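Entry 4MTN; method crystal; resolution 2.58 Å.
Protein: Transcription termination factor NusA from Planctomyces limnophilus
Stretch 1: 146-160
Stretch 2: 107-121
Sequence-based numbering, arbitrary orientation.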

ATOM      1  N   SER A 146      -1.664  18.306  12.161  1.00 78.98           N
ATOM      2  CA  SER A 146      -1.629  18.416  13.614  1.00 79.06           C
ATOM      3  C   SER A 146      -2.628  17.472  14.271  1.00 77.21           C
ATOM      4  O   SER A 146      -3.830  17.551  14.021  1.00 75.40           O
ATOM      5  CB  SER A 146      -1.914  19.855  14.048  1.00 79.37           C
ATOM      6  OG  SER A 146      -2.021  19.949  15.459  1.00 82.01           O
ATOM      7  N   HIS A 147      -2.121  16.576  15.110  1.00 75.53           N
ATOM      8  CA  HIS A 147      -2.976  15.664  15.856  1.00 71.47           C
ATOM      9  C   HIS A 147      -2.575  15.660  17.327  1.00 74.46           C
ATOM     10  O   HIS A 147      -1.465  15.259  17.680  1.00 77.44           O
ATOM     11  CB  HIS A 147      -2.903  14.254  15.268  1.00 68.76           C
ATOM     12  CG  HIS A 147      -3.284  14.189  13.821  1.00 64.71           C
ATOM     13  ND1 HIS A 147      -4.586  14.306  13.388  1.00 62.72           N
ATOM     14  CD2 HIS A 147      -2.530  14.020  12.707  1.00 64.29           C
ATOM     15  CE1 HIS A 147      -4.622  14.213  12.070  1.00 59.76           C
ATOM     16  NE2 HIS A 147      -3.387  14.038  11.633  1.00 63.02           N
ATOM     17  N   ARG A 148      -3.493  16.101  18.180  1.00 73.44           N
ATOM     18  CA  ARG A 148      -3.204  16.305  19.592  1.00 74.85           C
ATOM     19  C   ARG A 148      -3.999  15.324  20.447  1.00 72.40           C
ATOM     20  O   ARG A 148      -5.041  14.836  20.013  1.00 70.50           O
ATOM     21  CB  ARG A 148      -3.523  17.750  19.990  1.00 81.71           C
ATOM     22  CG  ARG A 148      -3.020  18.786  18.998  1.00 86.72           C
ATOM     23  CD  ARG A 148      -3.306  20.202  19.470  1.00 94.83           C
ATOM     24  NE  ARG A 148      -2.502  20.565  20.633  1.00105.37           N
ATOM     25  CZ  ARG A 148      -1.284  21.091  20.563  1.00112.74           C
ATOM     26  NH1 ARG A 148      -0.723  21.315  19.382  1.00112.47           N
ATOM     27  NH2 ARG A 148      -0.623  21.390  21.674  1.00118.17           N
ATOM     28  N   PRO A 149      -3.496  15.015  21.655  1.00 75.18           N
ATOM     29  CA  PRO A 149      -4.173  14.091  22.574  1.00 77.32           C
ATOM     30  C   PRO A 149      -5.647  14.430  22.798  1.00 81.45           C
ATOM     31  O   PRO A 149      -6.009  15.608  22.835  1.00 85.38           O
ATOM     32  CB  PRO A 149      -3.376  14.252  23.869  1.00 78.30           C
ATOM     33  CG  PRO A 149      -2.004  14.580  23.407  1.00 77.28           C
ATOM     34  CD  PRO A 149      -2.177  15.427  22.172  1.00 76.37           C
ATOM     35  N   ASN A 150      -6.473  13.394  22.931  1.00 81.17           N
ATOM     36  CA  ASN A 150      -7.917  13.536  23.118  1.00 82.42           C
ATOM     37  C   ASN A 150      -8.599  14.294  21.981  1.00 77.89           C
ATOM     38  O   ASN A 150      -9.425  15.175  22.220  1.00 82.19           O
ATOM     39  CB  ASN A 150      -8.219  14.222  24.455  1.00 89.03           C
ATOM     40  CG  ASN A 150      -7.994  13.307  25.642  1.00 94.10           C
ATOM     41  OD1 ASN A 150      -7.378  12.249  25.518  1.00 92.86           O
ATOM     42  ND2 ASN A 150      -8.496  13.712  26.804  1.00100.18           N
ATOM     43  N   GLU A 151      -8.252  13.944  20.747  1.00 72.98           N
ATOM     44  CA  GLU A 151      -8.893  14.533  19.575  1.00 74.87           C
ATOM     45  C   GLU A 151      -9.348  13.451  18.605  1.00 71.39           C
ATOM     46  O   GLU A 151      -8.676  12.435  18.431  1.00 69.76           O
ATOM     47  CB  GLU A 151      -7.951  15.507  18.866  1.00 80.11           C
ATOM     48  CG  GLU A 151      -7.689  16.795  19.629  1.00 91.10           C
ATOM     49  CD  GLU A 151      -6.923  17.811  18.805  1.00 98.38           C
ATOM     50  OE1 GLU A 151      -6.676  17.545  17.609  1.00 98.38           O
ATOM     51  OE2 GLU A 151      -6.568  18.878  19.350  1.00103.03           O
ATOM     52  N   ARG A 152     -10.494  13.679  17.972  1.00 72.66           N
ATOM     53  CA  ARG A 152     -11.045  12.730  17.015  1.00 71.18           C
ATOM     54  C   ARG A 152     -10.188  12.651  15.758  1.00 64.17           C
ATOM     55  O   ARG A 152      -9.768  13.671  15.213  1.00 67.53           O
ATOM     56  CB  ARG A 152     -12.481  13.109  16.649  1.00 83.21           C
ATOM     57  CG  ARG A 152     -13.468  12.991  17.801  1.00 95.31           C
ATOM     58  CD  ARG A 152     -13.650  11.542  18.224  1.00103.02           C
ATOM     59  NE  ARG A 152     -14.277  10.742  17.175  1.00107.42           N
ATOM     60  CZ  ARG A 152     -14.491   9.433  17.261  1.00110.31           C
ATOM     61  NH1 ARG A 152     -14.124   8.767  18.349  1.00111.58           N
ATOM     62  NH2 ARG A 152     -15.069   8.787  16.258  1.00110.20           N
ATOM     63  N   ILE A 153      -9.932  11.429  15.308  1.00 57.59           N
ATOM     64  CA  ILE A 153      -9.141  11.195  14.109  1.00 52.72           C
ATOM     65  C   ILE A 153      -9.611   9.905  13.447  1.00 47.54           C
ATOM     66  O   ILE A 153     -10.082   8.991  14.125  1.00 46.19           O
ATOM     67  CB  ILE A 153      -7.628  11.114  14.436  1.00 52.88           C
ATOM     68  CG1 ILE A 153      -6.787  11.037  13.159  1.00 51.07           C
ATOM     69  CG2 ILE A 153      -7.336   9.935  15.354  1.00 53.42           C
ATOM     70  CD1 ILE A 153      -5.300  10.903  13.417  1.00 41.32           C
ATOM     71  N   ARG A 154      -9.514   9.838  12.123  1.00 41.45           N
ATOM     72  CA  ARG A 154      -9.852   8.611  11.415  1.00 43.48           C
ATOM     73  C   ARG A 154      -8.873   8.324  10.281  1.00 45.29           C
ATOM     74  O   ARG A 154      -8.285   9.236   9.698  1.00 46.00           O
ATOM     75  CB  ARG A 154     -11.284   8.675  10.878  1.00 47.43           C
ATOM     76  CG  ARG A 154     -11.567   9.819   9.925  1.00 45.55           C
ATOM     77  CD  ARG A 154     -13.012   9.767   9.455  1.00 45.59           C
ATOM     78  NE  ARG A 154     -13.338  10.848   8.531  1.00 53.95           N
ATOM     79  CZ  ARG A 154     -14.473  10.923   7.845  1.00 56.71           C
ATOM     80  NH1 ARG A 154     -15.392   9.977   7.975  1.00 57.69           N
ATOM     81  NH2 ARG A 154     -14.689  11.943   7.025  1.00 59.28           N
ATOM     82  N   ALA A 155      -8.701   7.039   9.985  1.00 46.75           N
ATOM     83  CA  ALA A 155      -7.790   6.591   8.941  1.00 43.11           C
ATOM     84  C   ALA A 155      -8.150   5.172   8.513  1.00 42.59           C
ATOM     85  O   ALA A 155      -9.090   4.578   9.039  1.00 43.01           O
ATOM     86  CB  ALA A 155      -6.350   6.654   9.424  1.00 44.59           C
ATOM     87  N   VAL A 156      -7.398   4.631   7.560  1.00 38.91           N
ATOM     88  CA  VAL A 156      -7.636   3.271   7.093  1.00 41.12           C
ATOM     89  C   VAL A 156      -6.623   2.317   7.707  1.00 46.06           C
ATOM     90  O   VAL A 156      -5.482   2.697   7.977  1.00 48.99           O
ATOM     91  CB  VAL A 156      -7.575   3.165   5.554  1.00 40.59           C
ATOM     92  CG1 VAL A 156      -8.713   3.952   4.925  1.00 44.78           C
ATOM     93  CG2 VAL A 156      -6.230   3.640   5.029  1.00 30.42           C
ATOM     94  N   VAL A 157      -7.044   1.080   7.945  1.00 41.50           N
ATOM     95  CA  VAL A 157      -6.148   0.092   8.523  1.00 38.96           C
ATOM     96  C   VAL A 157      -5.212  -0.420   7.442  1.00 39.00           C
ATOM     97  O   VAL A 157      -5.654  -1.003   6.453  1.00 39.59           O
ATOM     98  CB  VAL A 157      -6.919  -1.089   9.140  1.00 41.59           C
ATOM     99  CG1 VAL A 157      -5.952  -2.153   9.634  1.00 43.78           C
ATOM    100  CG2 VAL A 157      -7.816  -0.606  10.269  1.00 31.91           C
ATOM    101  N   LEU A 158      -3.915  -0.192   7.634  1.00 42.63           N
ATOM    102  CA  LEU A 158      -2.922  -0.583   6.642  1.00 42.75           C
ATOM    103  C   LEU A 158      -2.597  -2.068   6.718  1.00 47.39           C
ATOM    104  O   LEU A 158      -2.596  -2.765   5.704  1.00 53.01           O
ATOM    105  CB  LEU A 158      -1.644   0.238   6.816  1.00 40.83           C
ATOM    106  CG  LEU A 158      -0.591   0.011   5.734  1.00 40.56           C
ATOM    107  CD1 LEU A 158      -1.168   0.326   4.366  1.00 39.94           C
ATOM    108  CD2 LEU A 158       0.647   0.846   6.001  1.00 43.73           C
ATOM    109  N   GLU A 159      -2.325  -2.549   7.926  1.00 52.05           N
ATOM    110  CA  GLU A 159      -2.031  -3.960   8.134  1.00 57.70           C
ATOM    111  C   GLU A 159      -2.291  -4.363   9.580  1.00 51.73           C
ATOM    112  O   GLU A 159      -2.304  -3.520  10.477  1.00 45.72           O
ATOM    113  CB  GLU A 159      -0.582  -4.274   7.756  1.00 67.00           C
ATOM    114  CG  GLU A 159       0.454  -3.657   8.676  1.00 77.71           C
ATOM    115  CD  GLU A 159       1.850  -4.178   8.404  1.00 90.12           C
ATOM    116  OE1 GLU A 159       2.011  -4.971   7.452  1.00 93.94           O
ATOM    117  OE2 GLU A 159       2.784  -3.798   9.142  1.00 95.13           O
ATOM    118  N   VAL A 160      -2.499  -5.657   9.800  1.00 48.67           N
ATOM    119  CA  VAL A 160      -2.731  -6.175  11.140  1.00 44.52           C
ATOM    120  C   VAL A 160      -1.845  -7.385  11.397  1.00 47.78           C
ATOM    121  O   VAL A 160      -1.943  -8.399  10.705  1.00 54.58           O
ATOM    122  CB  VAL A 160      -4.205  -6.573  11.360  1.00 41.40           C
ATOM    123  CG1 VAL A 160      -4.417  -7.054  12.785  1.00 36.17           C
ATOM    124  CG2 VAL A 160      -5.126  -5.406  11.058  1.00 36.31           C
TER
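Stretch 2, residues 107-121: QLRGQIVSGTVTRNE

Two neighbouring strands of an antiparallel sheet satisfy each other's backbone polar groups in pairs and leave their side chains to alternate between the two faces; this segment of NusA illustrates the principle well. Stretch 2 enters through a type II beta turn from Leu 108 to Gln 111, closed by a bond from Gln 111 N to Leu 108 O (2.9 Å), and then extends as a strand from Ile 112 to Asn 120. It runs against the strand of stretch 1 that reaches Val 160 and continues beyond it. The N-to-C directions make an angle of 138°, so the pairing is antiparallel but strongly twisted, and the axes approach to 4.4 Å.

The register alternates as expected. Ala 155 and Val 113 form a hydrogen-bonded pair, with Val 113 N to Ala 155 O at 2.6 Å and Ala 155 N to Val 113 O at 3.0 Å. Ile 153 and Gly 115 repeat the motif: Gly 115 N lies 2.9 Å from Ile 153 O, and Ile 153 N lies 3.0 Å from Gly 115 O. Between these pairs the backbones draw closer, the CA atoms of Arg 154 and Ser 114 being 4.1 Å apart, and Arg 154 CA makes a CA-H...O contact with Val 113 O at 3.3 Å. The ladder extends both ways. Val 117 N binds Glu 151 O at 3.1 Å and Asn 150 N binds Val 117 O at 2.6 Å, while at the turn Val 157 N reaches Gln 111 O at 3.2 Å and Gly 110 N reaches Val 157 O at 2.9 Å. Gly 110 has phi/psi of 90/-1, where a CB would jam against the preceding carbonyl oxygen.

Side chains follow this alternation. Ile 153, Ala 155 and Val 113 share one face; Arg 152, Arg 154, Val 156, Ile 112, Ser 114 and Thr 116 share the other, where Val 156 CG1 meets Ile 112 CG1 at 4.0 Å. Apolar contacts also join Val 157 CG2 to Val 113 CG2 (3.6 Å) and Ile 153 CG2 to Val 117 CG2 (3.8 Å). Val 117, in chi1 t, points toward stretch 1 and loses more surface to it than any other residue here.

Polar side chains supplement the ladder near its ends. Arg 109 NE donates to Leu 158 O at 2.9 Å and a nearly straight 169°, and Asn 120 ND2 donates to His 147 O at a very short 2.4 Å.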

ATOM      1  N   GLN A 107      -9.726  -8.120   8.854  1.00 46.16           N
ATOM      2  CA  GLN A 107     -10.711  -8.082   7.779  1.00 47.38           C
ATOM      3  C   GLN A 107     -11.029  -6.641   7.394  1.00 45.59           C
ATOM      4  O   GLN A 107     -11.696  -6.387   6.393  1.00 50.21           O
ATOM      5  CB  GLN A 107     -11.994  -8.806   8.192  1.00 46.58           C
ATOM      6  CG  GLN A 107     -11.778 -10.191   8.774  1.00 36.95           C
ATOM      7  CD  GLN A 107     -13.083 -10.892   9.102  1.00 38.11           C
ATOM      8  OE1 GLN A 107     -14.021 -10.882   8.305  1.00 43.33           O
ATOM      9  NE2 GLN A 107     -13.152 -11.499  10.281  1.00 38.63           N
ATOM     10  N   LEU A 108     -10.548  -5.704   8.203  1.00 39.19           N
ATOM     11  CA  LEU A 108     -10.852  -4.289   8.022  1.00 38.08           C
ATOM     12  C   LEU A 108      -9.795  -3.544   7.210  1.00 35.81           C
ATOM     13  O   LEU A 108      -9.843  -2.321   7.110  1.00 31.14           O
ATOM     14  CB  LEU A 108     -11.030  -3.611   9.381  1.00 40.54           C
ATOM     15  CG  LEU A 108     -12.258  -4.047  10.182  1.00 38.65           C
ATOM     16  CD1 LEU A 108     -12.383  -3.236  11.462  1.00 41.68           C
ATOM     17  CD2 LEU A 108     -13.513  -3.917   9.334  1.00 37.53           C
ATOM     18  N   ARG A 109      -8.824  -4.270   6.666  1.00 39.62           N
ATOM     19  CA  ARG A 109      -7.756  -3.643   5.889  1.00 44.70           C
ATOM     20  C   ARG A 109      -8.306  -2.838   4.714  1.00 42.72           C
ATOM     21  O   ARG A 109      -9.078  -3.346   3.901  1.00 45.21           O
ATOM     22  CB  ARG A 109      -6.765  -4.696   5.386  1.00 54.06           C
ATOM     23  CG  ARG A 109      -5.885  -5.279   6.478  1.00 71.45           C
ATOM     24  CD  ARG A 109      -4.718  -6.071   5.905  1.00 84.83           C
ATOM     25  NE  ARG A 109      -3.928  -5.281   4.964  1.00 95.73           N
ATOM     26  CZ  ARG A 109      -3.821  -5.554   3.667  1.00104.61           C
ATOM     27  NH1 ARG A 109      -4.445  -6.605   3.157  1.00106.49           N
ATOM     28  NH2 ARG A 109      -3.083  -4.781   2.882  1.00110.12           N
ATOM     29  N   GLY A 110      -7.901  -1.574   4.639  1.00 39.57           N
ATOM     30  CA  GLY A 110      -8.363  -0.680   3.594  1.00 33.54           C
ATOM     31  C   GLY A 110      -9.618   0.077   3.986  1.00 33.91           C
ATOM     32  O   GLY A 110     -10.122   0.892   3.214  1.00 37.90           O
ATOM     33  N   GLN A 111     -10.120  -0.186   5.189  1.00 33.75           N
ATOM     34  CA  GLN A 111     -11.360   0.431   5.653  1.00 36.47           C
ATOM     35  C   GLN A 111     -11.117   1.502   6.708  1.00 40.82           C
ATOM     36  O   GLN A 111     -10.206   1.388   7.528  1.00 45.02           O
ATOM     37  CB  GLN A 111     -12.308  -0.633   6.211  1.00 30.69           C
ATOM     38  CG  GLN A 111     -12.806  -1.614   5.171  1.00 46.23           C
ATOM     39  CD  GLN A 111     -13.647  -0.943   4.105  1.00 49.84           C
ATOM     40  OE1 GLN A 111     -14.416  -0.027   4.392  1.00 54.09           O
ATOM     41  NE2 GLN A 111     -13.496  -1.391   2.864  1.00 48.28           N
ATOM     42  N   ILE A 112     -11.950   2.538   6.686  1.00 43.70           N
ATOM     43  CA  ILE A 112     -11.836   3.645   7.628  1.00 44.71           C
ATOM     44  C   ILE A 112     -12.184   3.216   9.048  1.00 44.23           C
ATOM     45  O   ILE A 112     -13.212   2.583   9.285  1.00 43.41           O
ATOM     46  CB  ILE A 112     -12.747   4.828   7.223  1.00 40.50           C
ATOM     47  CG1 ILE A 112     -12.149   5.578   6.032  1.00 41.78           C
ATOM     48  CG2 ILE A 112     -12.937   5.789   8.387  1.00 37.21           C
ATOM     49  CD1 ILE A 112     -12.924   6.820   5.644  1.00 42.05           C
ATOM     50  N   VAL A 113     -11.308   3.560   9.987  1.00 42.13           N
ATOM     51  CA  VAL A 113     -11.554   3.335  11.404  1.00 44.17           C
ATOM     52  C   VAL A 113     -11.318   4.648  12.142  1.00 48.23           C
ATOM     53  O   VAL A 113     -10.428   5.415  11.780  1.00 49.91           O
ATOM     54  CB  VAL A 113     -10.647   2.215  11.968  1.00 46.93           C
ATOM     55  CG1 VAL A 113     -10.797   2.096  13.474  1.00 49.57           C
ATOM     56  CG2 VAL A 113     -10.974   0.887  11.304  1.00 44.13           C
ATOM     57  N   SER A 114     -12.125   4.917  13.164  1.00 51.93           N
ATOM     58  CA  SER A 114     -12.012   6.163  13.911  1.00 52.17           C
ATOM     59  C   SER A 114     -11.570   5.920  15.350  1.00 50.93           C
ATOM     60  O   SER A 114     -11.768   4.837  15.899  1.00 51.94           O
ATOM     61  CB  SER A 114     -13.341   6.919  13.895  1.00 57.53           C
ATOM     62  OG  SER A 114     -13.255   8.109  14.660  1.00 68.98           O
ATOM     63  N   GLY A 115     -10.959   6.936  15.952  1.00 53.30           N
ATOM     64  CA  GLY A 115     -10.505   6.845  17.327  1.00 53.39           C
ATOM     65  C   GLY A 115     -10.027   8.177  17.871  1.00 57.53           C
ATOM     66  O   GLY A 115     -10.219   9.219  17.243  1.00 60.32           O
ATOM     67  N   THR A 116      -9.405   8.143  19.045  1.00 57.41           N
ATOM     68  CA  THR A 116      -8.882   9.353  19.667  1.00 62.27           C
ATOM     69  C   THR A 116      -7.373   9.263  19.867  1.00 62.49           C
ATOM     70  O   THR A 116      -6.848   8.215  20.243  1.00 63.14           O
ATOM     71  CB  THR A 116      -9.553   9.628  21.025  1.00 66.34           C
ATOM     72  OG1 THR A 116      -9.411   8.481  21.873  1.00 67.91           O
ATOM     73  CG2 THR A 116     -11.030   9.935  20.836  1.00 65.91           C
ATOM     74  N   VAL A 117      -6.682  10.368  19.612  1.00 62.27           N
ATOM     75  CA  VAL A 117      -5.236  10.425  19.789  1.00 62.78           C
ATOM     76  C   VAL A 117      -4.872  10.395  21.270  1.00 66.09           C
ATOM     77  O   VAL A 117      -5.410  11.164  22.065  1.00 70.20           O
ATOM     78  CB  VAL A 117      -4.640  11.689  19.139  1.00 61.47           C
ATOM     79  CG1 VAL A 117      -3.150  11.786  19.427  1.00 53.37           C
ATOM     80  CG2 VAL A 117      -4.900  11.687  17.640  1.00 56.67           C
ATOM     81  N   THR A 118      -3.962   9.498  21.636  1.00 65.09           N
ATOM     82  CA  THR A 118      -3.521   9.378  23.021  1.00 69.04           C
ATOM     83  C   THR A 118      -2.133   9.983  23.205  1.00 73.74           C
ATOM     84  O   THR A 118      -1.977  11.014  23.861  1.00 77.83           O
ATOM     85  CB  THR A 118      -3.498   7.910  23.481  1.00 66.13           C
ATOM     86  OG1 THR A 118      -2.473   7.201  22.776  1.00 66.91           O
ATOM     87  CG2 THR A 118      -4.842   7.248  23.216  1.00 60.38           C
ATOM     88  N   ARG A 119      -1.127   9.336  22.626  1.00 74.99           N
ATOM     89  CA  ARG A 119       0.243   9.834  22.687  1.00 78.42           C
ATOM     90  C   ARG A 119       0.733  10.229  21.301  1.00 74.78           C
ATOM     91  O   ARG A 119       0.504   9.514  20.324  1.00 67.03           O
ATOM     92  CB  ARG A 119       1.178   8.783  23.293  1.00 79.33           C
ATOM     93  CG  ARG A 119       0.929   8.492  24.763  1.00 82.86           C
ATOM     94  CD  ARG A 119       1.203   9.714  25.626  1.00 90.56           C
ATOM     95  NE  ARG A 119       1.104   9.409  27.050  1.00 95.34           N
ATOM     96  CZ  ARG A 119       1.270  10.304  28.019  1.00101.38           C
ATOM     97  NH1 ARG A 119       1.543  11.567  27.719  1.00103.69           N
ATOM     98  NH2 ARG A 119       1.162   9.938  29.289  1.00104.81           N
ATOM     99  N   ASN A 120       1.406  11.371  21.217  1.00 82.71           N
ATOM    100  CA  ASN A 120       1.957  11.827  19.951  1.00 88.25           C
ATOM    101  C   ASN A 120       3.440  12.160  20.067  1.00 92.94           C
ATOM    102  O   ASN A 120       3.817  13.138  20.712  1.00 95.88           O
ATOM    103  CB  ASN A 120       1.182  13.053  19.454  1.00 92.08           C
ATOM    104  CG  ASN A 120       1.524  13.429  18.022  1.00 94.33           C
ATOM    105  OD1 ASN A 120       2.432  12.865  17.414  1.00 96.72           O
ATOM    106  ND2 ASN A 120       0.795  14.397  17.479  1.00 93.65           N
ATOM    107  N   GLU A 121       4.276  11.341  19.436  1.00 94.99           N
ATOM    108  CA  GLU A 121       5.685  11.667  19.267  1.00 99.65           C
ATOM    109  C   GLU A 121       5.947  12.015  17.807  1.00 98.73           C
ATOM    110  O   GLU A 121       5.033  11.992  16.984  1.00 94.14           O
ATOM    111  CB  GLU A 121       6.589  10.513  19.721  1.00 99.82           C
ATOM    112  CG  GLU A 121       6.152   9.132  19.264  1.00 98.32           C
ATOM    113  CD  GLU A 121       5.237   8.450  20.263  1.00 99.65           C
ATOM    114  OE1 GLU A 121       4.941   9.061  21.311  1.00104.00           O
ATOM    115  OE2 GLU A 121       4.817   7.302  20.002  1.00 94.29           O
TER